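Local coordinates for protein lysozyme M1 (Streptomyces coelicolor, PDB 1JFX) that hydrolyses the beta-1,4 linkages between N-acetylmuramic acid and N-acetylglucosamine in peptidoglycan, acting as a lysozyme that also accepts diacetylated muramic acid, at residues V5-S11 / M27-K33; W19-K23 / N51-I57. One frame throughout, in Å; residues are numbered along the deposited sequence.

Contact 1 of 2, residues V5-S11 / M27-K33; sequences VQGIDVS and MSFAYIK
The ring of Phe29 lies flat beneath Gly7, whose CA sits 3.5 Å from the ring centroid and 9° off the ring normal, a CH-pi contact in which the bare CA lies directly over the ring. Phe29 reaches its strand neighbour because CG stands between the backbone N and the carbonyl carbon (chi1 70°), which folds the ring back across the sheet; Val5 CG1 meets the ring's edge at CD2, 4.0 Å away. On the other face Met27, bent at chi2, crosses Ile8 at about a right angle and sets CE 3.7 Å from Ile8 CG2. Farther along that face Ile8 CG1 meets Ala30 CB and Val10 CG2 approaches Ile32 CG1. The backbones are parallel, and five hydrogen bonds join them, from Ser28 N to Gln6 O (2.8 Å) through to Lys33 N to Val10 O (2.9 Å). A water links Gln6 N to Ser28 OG at the start. Asp9, predicted to be catalytic, shares its face with Phe29 and Tyr31; its CB lies 4.0 Å from Tyr31 CB, while OD2 is hydrogen-bonded by Asn200 and Gln183. This is the first parallel strand pair of the beta-alpha-barrel of this glycosyl hydrolase family 25 domain: strand 196-202 flanks 6-10, strand 58-64 flanks 29-36, and helices 19-24 and 45-54 cover the face of Ile8, Val10, Ala30 and Ile32.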
# COMPACT_ATOMS: atom_id res chain seq x y z
N VAL A 5 -13.00 -10.28 4.31
CA VAL A 5 -12.44 -9.82 3.04
C VAL A 5 -10.91 -9.96 3.07
O VAL A 5 -10.23 -9.42 3.94
CB VAL A 5 -12.87 -8.36 2.77
CG1 VAL A 5 -12.20 -7.84 1.49
CG2 VAL A 5 -14.42 -8.29 2.62
N GLN A 6 -10.38 -10.68 2.08
CA GLN A 6 -8.95 -10.99 2.00
C GLN A 6 -8.29 -10.54 0.71
O GLN A 6 -8.95 -10.40 -0.31
CB GLN A 6 -8.78 -12.51 2.12
CG GLN A 6 -9.14 -13.08 3.48
CD GLN A 6 -8.06 -12.81 4.50
OE1 GLN A 6 -6.87 -13.07 4.25
NE2 GLN A 6 -8.46 -12.29 5.67
N GLY A 7 -6.98 -10.33 0.77
CA GLY A 7 -6.26 -9.92 -0.43
C GLY A 7 -4.79 -10.25 -0.33
O GLY A 7 -4.34 -10.89 0.63
N ILE A 8 -4.03 -9.84 -1.34
CA ILE A 8 -2.59 -10.06 -1.34
C ILE A 8 -1.91 -8.81 -1.86
O ILE A 8 -2.57 -7.87 -2.28
CB ILE A 8 -2.17 -11.24 -2.28
CG1 ILE A 8 -2.60 -10.94 -3.73
CG2 ILE A 8 -2.79 -12.56 -1.79
CD1 ILE A 8 -2.08 -11.98 -4.74
N ASP A 9 -0.59 -8.77 -1.76
CA ASP A 9 0.17 -7.67 -2.36
C ASP A 9 1.37 -8.37 -2.96
O ASP A 9 1.86 -9.38 -2.42
CB ASP A 9 0.56 -6.56 -1.37
CG ASP A 9 1.47 -7.03 -0.26
OD1 ASP A 9 2.71 -7.10 -0.47
OD2 ASP A 9 0.93 -7.32 0.82
N VAL A 10 1.81 -7.88 -4.11
CA VAL A 10 2.90 -8.51 -4.82
C VAL A 10 3.80 -7.51 -5.51
O VAL A 10 3.44 -6.36 -5.67
CB VAL A 10 2.37 -9.44 -5.94
CG1 VAL A 10 1.41 -10.46 -5.38
CG2 VAL A 10 1.66 -8.60 -7.01
N SER A 11 4.98 -7.99 -5.92
CA SER A 11 5.94 -7.19 -6.66
C SER A 11 6.60 -8.17 -7.63
O SER A 11 6.16 -9.31 -7.75
CB SER A 11 7.00 -6.58 -5.74
OG SER A 11 7.83 -7.57 -5.15
N MET A 27 -9.60 -14.42 -3.14
CA MET A 27 -9.08 -13.08 -2.88
C MET A 27 -9.99 -12.04 -3.51
O MET A 27 -10.48 -12.22 -4.63
CB MET A 27 -7.67 -12.94 -3.44
CG MET A 27 -6.67 -13.91 -2.84
SD MET A 27 -6.52 -13.65 -1.05
CE MET A 27 -5.32 -14.97 -0.62
N SER A 28 -10.20 -10.94 -2.79
CA SER A 28 -11.03 -9.83 -3.26
C SER A 28 -10.23 -8.63 -3.77
O SER A 28 -10.70 -7.87 -4.62
CB SER A 28 -11.94 -9.33 -2.13
OG SER A 28 -12.83 -10.32 -1.66
N PHE A 29 -9.02 -8.46 -3.24
CA PHE A 29 -8.21 -7.30 -3.60
C PHE A 29 -6.72 -7.59 -3.63
O PHE A 29 -6.26 -8.62 -3.16
CB PHE A 29 -8.50 -6.16 -2.60
CG PHE A 29 -7.94 -6.41 -1.20
CD1 PHE A 29 -6.64 -6.04 -0.88
CD2 PHE A 29 -8.73 -7.01 -0.22
CE1 PHE A 29 -6.12 -6.28 0.40
CE2 PHE A 29 -8.22 -7.25 1.06
CZ PHE A 29 -6.91 -6.88 1.37
N ALA A 30 -5.98 -6.65 -4.21
CA ALA A 30 -4.54 -6.75 -4.27
C ALA A 30 -3.87 -5.40 -4.45
O ALA A 30 -4.42 -4.51 -5.10
CB ALA A 30 -4.11 -7.69 -5.41
N TYR A 31 -2.69 -5.25 -3.85
CA TYR A 31 -1.87 -4.06 -4.07
C TYR A 31 -0.66 -4.60 -4.82
O TYR A 31 -0.14 -5.68 -4.51
CB TYR A 31 -1.49 -3.37 -2.77
CG TYR A 31 -2.48 -2.28 -2.42
CD1 TYR A 31 -2.59 -1.13 -3.22
CD2 TYR A 31 -3.32 -2.40 -1.31
CE1 TYR A 31 -3.51 -0.12 -2.91
CE2 TYR A 31 -4.24 -1.39 -1.00
CZ TYR A 31 -4.32 -0.26 -1.80
OH TYR A 31 -5.21 0.74 -1.47
N ILE A 32 -0.24 -3.85 -5.84
CA ILE A 32 0.85 -4.24 -6.74
C ILE A 32 1.96 -3.19 -6.77
O ILE A 32 1.69 -2.01 -6.96
CB ILE A 32 0.25 -4.39 -8.16
CG1 ILE A 32 -0.87 -5.43 -8.13
CG2 ILE A 32 1.35 -4.73 -9.19
CD1 ILE A 32 -1.86 -5.33 -9.31
N LYS A 33 3.21 -3.61 -6.60
CA LYS A 33 4.28 -2.63 -6.60
C LYS A 33 4.44 -2.00 -7.98
O LYS A 33 4.49 -2.69 -9.00
CB LYS A 33 5.60 -3.26 -6.19
CG LYS A 33 6.72 -2.23 -6.01
CD LYS A 33 7.93 -2.85 -5.34
CE LYS A 33 9.01 -1.81 -5.10
NZ LYS A 33 10.06 -2.39 -4.20
O HOH W 1 -11.93 -12.23 0.13

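Contact 2 of 2, residues W19-K23 / N51-I57; sequences WSSVK and NAYNAGI
Asn51 meets Trp19 through its CB, 3.4 Å from Trp19 CD1, the two side chains crossing at about a right angle with amide and ring planes 50° apart. The next residue, Ala52, places its methyl over a face of the indole: CB lies 3.8 Å from the centroid of the six-membered ring, a CH-pi contact offset toward the rim. Trp19 turns its ring to this methyl with CG anti to the carbonyl carbon (chi1 -68°), and Asn48 OD1 accepts a hydrogen bond from its NE1. Ala55 sets its CB 3.5 Å from the backbone Trp19 O, and also touches Trp19 CB, at 3.8 Å. At Gly56 the chain leaves helical geometry with positive phi (91°) in a Schellman motif, in which Gly56 N bonds to Tyr53 O and Ile57 N to Ala52 O. The aliphatic part of Lys23 lies along this turn, its CG 3.4 Å from Ala55 O and its CE 3.6 Å from Gly56 O. Ile57 ends the segment: its side chain runs past that of Lys23 in the opposite direction, with Ile57 CD1 3.7 Å from Lys23 CD, and also approaches Val22 CG1. Helix 19-24 thus packs against the C-terminal turn of helix 45-54 and the residues that follow it, both on the outside of the barrel, with Trp19 reaching inward to Ile8, Val10 and Ala30, and Ala52 resting on Ile32.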
# COMPACT_ATOMS: atom_id res chain seq x y z
N TRP A 19 -3.72 -14.45 -12.29
CA TRP A 19 -4.73 -13.75 -11.51
C TRP A 19 -6.11 -14.37 -11.47
O TRP A 19 -6.86 -14.15 -10.52
CB TRP A 19 -4.79 -12.28 -11.95
CG TRP A 19 -3.54 -11.53 -11.57
CD1 TRP A 19 -2.42 -11.37 -12.33
CD2 TRP A 19 -3.27 -10.90 -10.31
NE1 TRP A 19 -1.46 -10.67 -11.61
CE2 TRP A 19 -1.96 -10.37 -10.37
CE3 TRP A 19 -4.02 -10.74 -9.13
CZ2 TRP A 19 -1.38 -9.69 -9.30
CZ3 TRP A 19 -3.44 -10.06 -8.06
CH2 TRP A 19 -2.13 -9.54 -8.16
N SER A 20 -6.47 -15.17 -12.48
CA SER A 20 -7.78 -15.81 -12.41
C SER A 20 -7.72 -16.81 -11.26
O SER A 20 -8.72 -17.04 -10.57
CB SER A 20 -8.14 -16.50 -13.74
OG SER A 20 -7.28 -17.59 -14.04
N SER A 21 -6.55 -17.39 -11.02
CA SER A 21 -6.41 -18.33 -9.92
C SER A 21 -6.44 -17.62 -8.58
O SER A 21 -6.94 -18.18 -7.59
CB SER A 21 -5.12 -19.13 -10.06
OG SER A 21 -5.24 -19.98 -11.18
N VAL A 22 -5.90 -16.41 -8.53
CA VAL A 22 -5.89 -15.63 -7.29
C VAL A 22 -7.34 -15.32 -6.92
O VAL A 22 -7.74 -15.42 -5.76
CB VAL A 22 -5.09 -14.31 -7.46
CG1 VAL A 22 -5.28 -13.40 -6.24
CG2 VAL A 22 -3.61 -14.63 -7.64
N LYS A 23 -8.12 -14.93 -7.92
CA LYS A 23 -9.53 -14.63 -7.71
C LYS A 23 -10.31 -15.88 -7.29
O LYS A 23 -11.09 -15.83 -6.35
CB LYS A 23 -10.16 -14.07 -8.98
CG LYS A 23 -11.65 -13.74 -8.87
CD LYS A 23 -11.87 -12.42 -8.12
CE LYS A 23 -13.34 -11.98 -8.15
NZ LYS A 23 -14.22 -12.95 -7.45
N ASN A 51 -3.85 -7.75 -15.63
CA ASN A 51 -4.42 -9.06 -15.35
C ASN A 51 -5.25 -9.14 -14.07
O ASN A 51 -6.24 -9.85 -14.03
CB ASN A 51 -3.31 -10.11 -15.36
CG ASN A 51 -2.60 -10.19 -16.71
OD1 ASN A 51 -3.17 -9.87 -17.75
ND2 ASN A 51 -1.35 -10.64 -16.70
N ALA A 52 -4.85 -8.41 -13.04
CA ALA A 52 -5.64 -8.41 -11.81
C ALA A 52 -7.00 -7.79 -12.13
O ALA A 52 -8.04 -8.31 -11.72
CB ALA A 52 -4.93 -7.61 -10.72
N TYR A 53 -7.00 -6.69 -12.88
CA TYR A 53 -8.25 -6.03 -13.24
C TYR A 53 -9.13 -6.98 -14.06
O TYR A 53 -10.31 -7.16 -13.76
CB TYR A 53 -7.96 -4.75 -14.05
CG TYR A 53 -9.21 -4.09 -14.62
CD1 TYR A 53 -9.82 -4.59 -15.78
CD2 TYR A 53 -9.84 -3.04 -13.95
CE1 TYR A 53 -11.03 -4.08 -16.24
CE2 TYR A 53 -11.05 -2.51 -14.42
CZ TYR A 53 -11.64 -3.04 -15.55
OH TYR A 53 -12.88 -2.59 -15.97
N ASN A 54 -8.55 -7.61 -15.08
CA ASN A 54 -9.35 -8.50 -15.92
C ASN A 54 -9.93 -9.69 -15.15
O ASN A 54 -10.99 -10.21 -15.50
CB ASN A 54 -8.53 -9.00 -17.12
CG ASN A 54 -8.24 -7.90 -18.13
OD1 ASN A 54 -8.92 -6.87 -18.17
ND2 ASN A 54 -7.23 -8.12 -18.97
N ALA A 55 -9.23 -10.11 -14.10
CA ALA A 55 -9.70 -11.24 -13.30
C ALA A 55 -10.79 -10.84 -12.31
O ALA A 55 -11.36 -11.71 -11.64
CB ALA A 55 -8.54 -11.87 -12.56
N GLY A 56 -11.05 -9.54 -12.20
CA GLY A 56 -12.08 -9.08 -11.29
C GLY A 56 -11.60 -8.75 -9.89
O GLY A 56 -12.41 -8.60 -8.97
N ILE A 57 -10.29 -8.62 -9.73
CA ILE A 57 -9.69 -8.28 -8.44
C ILE A 57 -9.72 -6.75 -8.29
O ILE A 57 -9.39 -6.03 -9.24
CB ILE A 57 -8.21 -8.78 -8.37
CG1 ILE A 57 -8.15 -10.31 -8.36
CG2 ILE A 57 -7.52 -8.21 -7.13
CD1 ILE A 57 -8.69 -10.95 -7.07

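In the fold
The pair illustrates how a beta-alpha-barrel is built in layers. Contact 1 belongs to the buried inner sheet and is secured by regular backbone hydrogen bonding, with aromatic and acidic side chains on one face and aliphatic ones on the other. Contact 2 lies farther out, partly buried, and relies on methyl, indole and aliphatic packing between helices, with the exposed Ser20 and Lys23 at its solvent side. Residues 19-23 lie in the helix that connects the two strands of contact 1 in a beta-alpha-beta unit, whereas 51-57 follows both strands, and the segments therefore alternate along the chain. The layers meet directly: Ala30 CB lies 3.6 Å from Trp19 CZ3, and Ile57 CD1 comes within 3.3 Å of Met27 O.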